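Putative integron gene cassette protein (PDB 3GHJ) is of unknown function but belongs to the glyoxalase, bleomycin resistance protein and dioxygenase superfamily. Local coordinates at residues Val32-Lys37 / Gln85-Ser90; Lys41-Tyr46 / Val75-Glu80. The protein carries 1 engineered substitution. One frame throughout, in Å; residues are numbered along the deposited sequence.

Contact 1 (Val32-Lys37 / Gln85-Ser90)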
loop_
_atom_site.group_PDB
_atom_site.type_symbol
_atom_site.label_atom_id
_atom_site.label_comp_id
_atom_site.label_asym_id
_atom_site.label_seq_id
_atom_site.Cartn_x
_atom_site.Cartn_y
_atom_site.Cartn_z
ATOM N N VAL A 32 3.271 1.362 2.393
ATOM C CA VAL A 32 2.140 1.126 3.274
ATOM C C VAL A 32 2.631 0.993 4.706
ATOM O O VAL A 32 3.708 0.437 4.950
ATOM C CB VAL A 32 1.380 -0.162 2.898
ATOM C CG1 VAL A 32 0.701 0.002 1.557
ATOM C CG2 VAL A 32 2.330 -1.353 2.877
ATOM N N ALA A 33 1.851 1.515 5.646
ATOM C CA ALA A 33 2.097 1.280 7.068
ATOM C C ALA A 33 1.309 0.050 7.493
ATOM O O ALA A 33 0.124 -0.082 7.186
ATOM C CB ALA A 33 1.684 2.486 7.890
ATOM N N VAL A 34 1.991 -0.855 8.181
ATOM C CA VAL A 34 1.410 -2.132 8.592
ATOM C C VAL A 34 1.449 -2.216 10.110
ATOM O O VAL A 34 2.531 -2.179 10.710
ATOM C CB VAL A 34 2.210 -3.305 8.007
ATOM C CG1 VAL A 34 1.557 -4.630 8.374
ATOM C CG2 VAL A 34 2.309 -3.168 6.481
ATOM N N LYS A 35 0.278 -2.307 10.735
ATOM C CA LYS A 35 0.207 -2.470 12.187
ATOM C C LYS A 35 0.569 -3.894 12.565
ATOM O O LYS A 35 0.003 -4.846 12.032
ATOM C CB LYS A 35 -1.194 -2.133 12.704
ATOM C CG LYS A 35 -1.675 -0.741 12.327
ATOM C CD LYS A 35 -0.766 0.342 12.878
ATOM C CE LYS A 35 -1.324 1.728 12.581
ATOM N NZ LYS A 35 -0.511 2.797 13.227
ATOM N N VAL A 36 1.517 -4.044 13.483
ATOM C CA VAL A 36 1.985 -5.372 13.866
ATOM C C VAL A 36 1.896 -5.591 15.371
ATOM O O VAL A 36 2.092 -4.663 16.151
ATOM C CB VAL A 36 3.439 -5.625 13.383
ATOM C CG1 VAL A 36 3.544 -5.359 11.881
ATOM C CG2 VAL A 36 4.444 -4.758 14.150
ATOM N N LYS A 37 1.620 -6.827 15.765
ATOM C CA LYS A 37 1.547 -7.167 17.190
ATOM C C LYS A 37 2.920 -7.228 17.860
ATOM O O LYS A 37 3.058 -6.897 19.040
ATOM C CB LYS A 37 0.802 -8.488 17.387
ATOM C CG LYS A 37 -0.702 -8.383 17.150
ATOM C CD LYS A 37 -1.402 -7.629 18.275
ATOM C CE LYS A 37 -2.913 -7.617 18.074
ATOM N NZ LYS A 37 -3.626 -7.132 19.292
ATOM N N GLN A 85 -7.032 -4.859 13.438
ATOM C CA GLN A 85 -7.859 -4.800 12.270
ATOM C C GLN A 85 -7.089 -5.334 11.072
ATOM O O GLN A 85 -5.991 -4.963 10.877
ATOM C CB GLN A 85 -8.328 -3.362 11.970
ATOM C CG GLN A 85 -9.633 -2.980 12.672
ATOM C CD GLN A 85 -10.369 -1.820 11.992
ATOM O OE1 GLN A 85 -10.112 -1.447 10.863
ATOM N NE2 GLN A 85 -11.239 -1.242 12.727
ATOM N N GLN A 86 -7.722 -6.189 10.303
ATOM C CA GLN A 86 -7.055 -6.777 9.155
ATOM C C GLN A 86 -6.762 -5.736 8.088
ATOM O O GLN A 86 -7.614 -4.904 7.766
ATOM C CB GLN A 86 -7.874 -7.917 8.545
ATOM C CG GLN A 86 -7.011 -8.803 7.654
ATOM C CD GLN A 86 -7.744 -10.006 7.129
ATOM O OE1 GLN A 86 -7.265 -11.140 7.263
ATOM N NE2 GLN A 86 -8.899 -9.779 6.528
ATOM N N GLN A 87 -5.562 -5.804 7.545
ATOM C CA GLN A 87 -5.174 -5.005 6.411
ATOM C C GLN A 87 -5.015 -5.898 5.170
ATOM O O GLN A 87 -4.798 -7.061 5.282
ATOM C CB GLN A 87 -3.863 -4.300 6.708
ATOM C CG GLN A 87 -3.985 -3.258 7.796
ATOM C CD GLN A 87 -2.690 -2.569 8.130
ATOM O OE1 GLN A 87 -2.258 -2.594 9.225
ATOM N NE2 GLN A 87 -2.121 -1.910 7.163
ATOM N N HIS A 88 -5.137 -5.268 4.008
ATOM C CA HIS A 88 -4.863 -5.904 2.745
ATOM C C HIS A 88 -4.010 -5.021 1.876
ATOM O O HIS A 88 -4.315 -3.907 1.676
ATOM C CB HIS A 88 -6.131 -6.274 1.929
ATOM C CG HIS A 88 -5.797 -6.699 0.526
ATOM N ND1 HIS A 88 -5.138 -7.875 0.248
ATOM C CD2 HIS A 88 -5.958 -6.077 -0.663
ATOM C CE1 HIS A 88 -4.928 -7.961 -1.047
ATOM N NE2 HIS A 88 -5.396 -6.876 -1.620
ATOM N N PHE A 89 -2.957 -5.622 1.336
ATOM C CA PHE A 89 -2.092 -5.006 0.374
ATOM C C PHE A 89 -1.389 -6.059 -0.459
ATOM O O PHE A 89 -1.286 -7.164 -0.056
ATOM C CB PHE A 89 -1.066 -4.047 1.043
ATOM C CG PHE A 89 -0.381 -4.623 2.257
ATOM C CD1 PHE A 89 -0.929 -4.474 3.489
ATOM C CD2 PHE A 89 0.817 -5.253 2.146
ATOM C CE1 PHE A 89 -0.335 -5.009 4.585
ATOM C CE2 PHE A 89 1.406 -5.776 3.251
ATOM C CZ PHE A 89 0.849 -5.654 4.452
ATOM N N SER A 90 -0.884 -5.663 -1.613
ATOM C CA SER A 90 -0.220 -6.628 -2.489
ATOM C C SER A 90 1.081 -6.080 -3.048
ATOM O O SER A 90 1.272 -4.864 -3.152
ATOM C CB SER A 90 -1.135 -7.056 -3.636
ATOM O OG SER A 90 -1.042 -6.148 -4.715
#

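Contact 2 (Lys41-Tyr46 / Val75-Glu80)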
loop_
_atom_site.group_PDB
_atom_site.type_symbol
_atom_site.label_atom_id
_atom_site.label_comp_id
_atom_site.label_asym_id
_atom_site.label_seq_id
_atom_site.Cartn_x
_atom_site.Cartn_y
_atom_site.Cartn_z
ATOM N N LYS A 41 9.046 -10.055 15.624
ATOM C CA LYS A 41 8.566 -11.200 14.873
ATOM C C LYS A 41 8.128 -10.782 13.472
ATOM O O LYS A 41 8.362 -11.498 12.500
ATOM C CB LYS A 41 7.432 -11.910 15.612
ATOM C CG LYS A 41 7.889 -12.578 16.917
ATOM C CD LYS A 41 6.786 -13.422 17.533
ATOM C CE LYS A 41 7.279 -14.122 18.796
ATOM N NZ LYS A 41 6.164 -14.766 19.545
ATOM N N SER A 42 7.481 -9.630 13.370
ATOM C CA SER A 42 7.076 -9.168 12.048
ATOM C C SER A 42 8.279 -8.722 11.216
ATOM O O SER A 42 8.346 -9.015 10.022
ATOM C CB SER A 42 6.012 -8.070 12.128
ATOM O OG SER A 42 4.739 -8.633 12.407
ATOM N N SER A 43 9.236 -8.038 11.835
ATOM C CA SER A 43 10.445 -7.665 11.105
ATOM C C SER A 43 11.136 -8.910 10.546
ATOM O O SER A 43 11.614 -8.910 9.412
ATOM C CB SER A 43 11.402 -6.871 11.991
ATOM O OG SER A 43 10.845 -5.621 12.361
ATOM N N GLN A 44 11.183 -9.972 11.341
ATOM C CA GLN A 44 11.796 -11.215 10.887
ATOM C C GLN A 44 11.073 -11.779 9.665
ATOM O O GLN A 44 11.702 -12.239 8.723
ATOM C CB GLN A 44 11.827 -12.239 12.025
ATOM C CG GLN A 44 12.766 -11.846 13.152
ATOM C CD GLN A 44 12.635 -12.743 14.368
ATOM O OE1 GLN A 44 11.763 -13.609 14.427
ATOM N NE2 GLN A 44 13.505 -12.535 15.350
ATOM N N PHE A 45 9.747 -11.730 9.676
ATOM C CA PHE A 45 8.971 -12.225 8.547
ATOM C C PHE A 45 9.238 -11.399 7.283
ATOM O O PHE A 45 9.531 -11.940 6.219
ATOM C CB PHE A 45 7.479 -12.210 8.885
ATOM C CG PHE A 45 6.584 -12.658 7.758
ATOM C CD1 PHE A 45 6.108 -11.746 6.813
ATOM C CD2 PHE A 45 6.200 -13.990 7.652
ATOM C CE1 PHE A 45 5.282 -12.162 5.781
ATOM C CE2 PHE A 45 5.370 -14.409 6.628
ATOM C CZ PHE A 45 4.904 -13.494 5.696
ATOM N N TYR A 46 9.129 -10.081 7.402
ATOM C CA TYR A 46 9.275 -9.224 6.230
ATOM C C TYR A 46 10.692 -9.211 5.654
ATOM O O TYR A 46 10.871 -9.066 4.451
ATOM C CB TYR A 46 8.760 -7.803 6.532
ATOM C CG TYR A 46 7.240 -7.725 6.537
ATOM C CD1 TYR A 46 6.503 -8.049 7.672
ATOM C CD2 TYR A 46 6.544 -7.373 5.388
ATOM C CE1 TYR A 46 5.106 -8.002 7.670
ATOM C CE2 TYR A 46 5.154 -7.325 5.377
ATOM C CZ TYR A 46 4.446 -7.639 6.514
ATOM O OH TYR A 46 3.069 -7.590 6.488
ATOM N N VAL A 75 7.714 -0.820 3.233
ATOM C CA VAL A 75 6.705 -1.057 4.249
ATOM C C VAL A 75 7.200 -0.435 5.540
ATOM O O VAL A 75 8.399 -0.445 5.825
ATOM C CB VAL A 75 6.383 -2.555 4.462
ATOM C CG1 VAL A 75 5.727 -3.145 3.221
ATOM C CG2 VAL A 75 7.629 -3.331 4.849
ATOM N N VAL A 76 6.278 0.140 6.298
ATOM C CA VAL A 76 6.585 0.665 7.622
ATOM C C VAL A 76 5.835 -0.168 8.651
ATOM O O VAL A 76 4.618 -0.053 8.794
ATOM C CB VAL A 76 6.205 2.156 7.787
ATOM C CG1 VAL A 76 6.741 2.681 9.127
ATOM C CG2 VAL A 76 6.744 2.982 6.622
ATOM N N LEU A 77 6.554 -1.035 9.351
ATOM C CA LEU A 77 5.926 -1.837 10.383
ATOM C C LEU A 77 5.783 -0.980 11.632
ATOM O O LEU A 77 6.737 -0.325 12.047
ATOM C CB LEU A 77 6.770 -3.078 10.685
ATOM C CG LEU A 77 7.168 -3.947 9.486
ATOM C CD1 LEU A 77 7.993 -5.132 9.969
ATOM C CD2 LEU A 77 5.941 -4.433 8.719
ATOM N N GLN A 78 4.590 -0.964 12.216
ATOM C CA GLN A 78 4.339 -0.139 13.399
ATOM C C GLN A 78 3.705 -0.997 14.473
ATOM O O GLN A 78 2.619 -1.527 14.279
ATOM C CB GLN A 78 3.404 1.016 13.038
ATOM C CG GLN A 78 3.969 1.917 11.952
ATOM C CD GLN A 78 3.006 2.997 11.499
ATOM O OE1 GLN A 78 3.416 4.113 11.171
ATOM N NE2 GLN A 78 1.725 2.669 11.465
ATOM N N GLU A 79 4.382 -1.154 15.604
ATOM C CA GLU A 79 3.848 -2.010 16.647
ATOM C C GLU A 79 2.627 -1.405 17.328
ATOM O O GLU A 79 2.647 -0.249 17.758
ATOM C CB GLU A 79 4.917 -2.328 17.689
ATOM C CG GLU A 79 4.537 -3.461 18.620
ATOM C CD GLU A 79 5.666 -3.818 19.559
ATOM O OE1 GLU A 79 5.892 -3.064 20.531
ATOM O OE2 GLU A 79 6.331 -4.844 19.322
ATOM N N GLU A 80 1.577 -2.193 17.409
ATOM C CA GLU A 80 0.323 -1.842 18.081
ATOM C C GLU A 80 -0.216 -3.096 18.764
ATOM O O GLU A 80 -0.567 -4.017 18.094
ATOM C CB GLU A 80 -0.679 -1.369 17.030
ATOM C CG GLU A 80 -0.488 0.022 16.609
ATOM C CD GLU A 80 -1.810 0.781 16.339
ATOM O OE1 GLU A 80 -2.852 0.141 15.986
ATOM O OE2 GLU A 80 -1.754 2.019 16.468
#

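Contact 1 (Val32-Lys37 / Gln85-Ser90)
Gln87 lays its side-chain amide along the backbone of strand 32-36 and bonds the groups on either side of Val34, as the N-H and C=O of one residue in a parallel strand would. Gln87 NE2 donates to Ala33 O at 2.9 Å, while OE1 accepts from the backbone N of Lys35 at 3.0 Å. Both bonds are nearly straight (N-H...O 161° and 168°) and both use in-plane lone pairs, so the amide is gripped at both ends and its rotation is fixed. The Gln87 side chain runs extended beyond CG (chi2 179°), carrying the amide across to the strand. Beside this polar clamp lies the tight, buried part. Val34 CG2 presses to 3.5 Å from Phe89 CZ, the two side chains crossing at about a right angle, and Val32 CG2 sits over one face of the ring near its rim, a looser touch at 4.2 Å from Phe89 CD2. Toward solvent the packing thins to the bent aliphatic chain of Lys35, whose CG lies 3.7 Å from Gln87 OE1 before the chain leads away. Strand 73-79 flanks 32-36 through backbone hydrogen bonds, Leu136 of strand 135-140 touches Phe89, and Tyr46 of helix 39-49 packs against Val34 and Phe89.

Contact 2 (Lys41-Tyr46 / Val75-Glu80)
Leu77 points from strand 75-79 toward helix 41-46 and divides its two methyls between separate targets. CD2 lies over one face of the Tyr46 ring, 3.9 Å from the centroid and 17° off the ring normal, a CH-pi contact displaced toward the CD1-CE1 rim. Leu77 CD1, anti to CA (chi2 -180°), instead reaches out to the helix backbone, 3.7 Å from Ser43 N, with Ser42 CB and Ser43 OG close by, so one side chain touches both the ring and the helix turn. Tyr46 is held from both faces, since Phe45 CD1 sits over the face opposite Leu77, and its hydroxyl is hydrogen-bonded to Asp130. Val75 extends the apolar surface, its CG2 4.2 Å from Tyr46 CD2. The serine hydroxyls have their polar partners elsewhere: Ser42 OG pairs with Asn132, and Ser43 OG with Leu39 O and Asn64. Helix and strand run nearly antiparallel (161°), their axes 9.6 Å apart at closest approach. A helix packed in this way against a strand, on one face of a four-stranded mixed sheet, is characteristic of the beta-alpha-beta-beta-beta module of the vicinal oxygen chelate fold, consistent with the family assignment.

Overall arrangement
The centres of contacts 1 and 2 lie about 9 Å apart, and neighbouring strands of one sheet join them: Val34 N is 2.8 Å from Val76 O, and Val36 O is 2.8 Å from Glu80 N, both probable hydrogen bonds. Strand 28-36 leads into helix 39-49, and strand 73-79 is followed by strand 88-93, so contact 2 falls within the stretch of chain that contact 1 brings together. Contact 1 links strands from the two four-stranded sheets, whereas contact 2 seats a helix on the first. Val36 CB also packs 3.4 Å from Ser42 OG. Strand pairing with the second subunit, through Val32, Phe89 and Ser90, places contact 1 at the dimer interface; no other chain of the assembly touches the segments of contact 2.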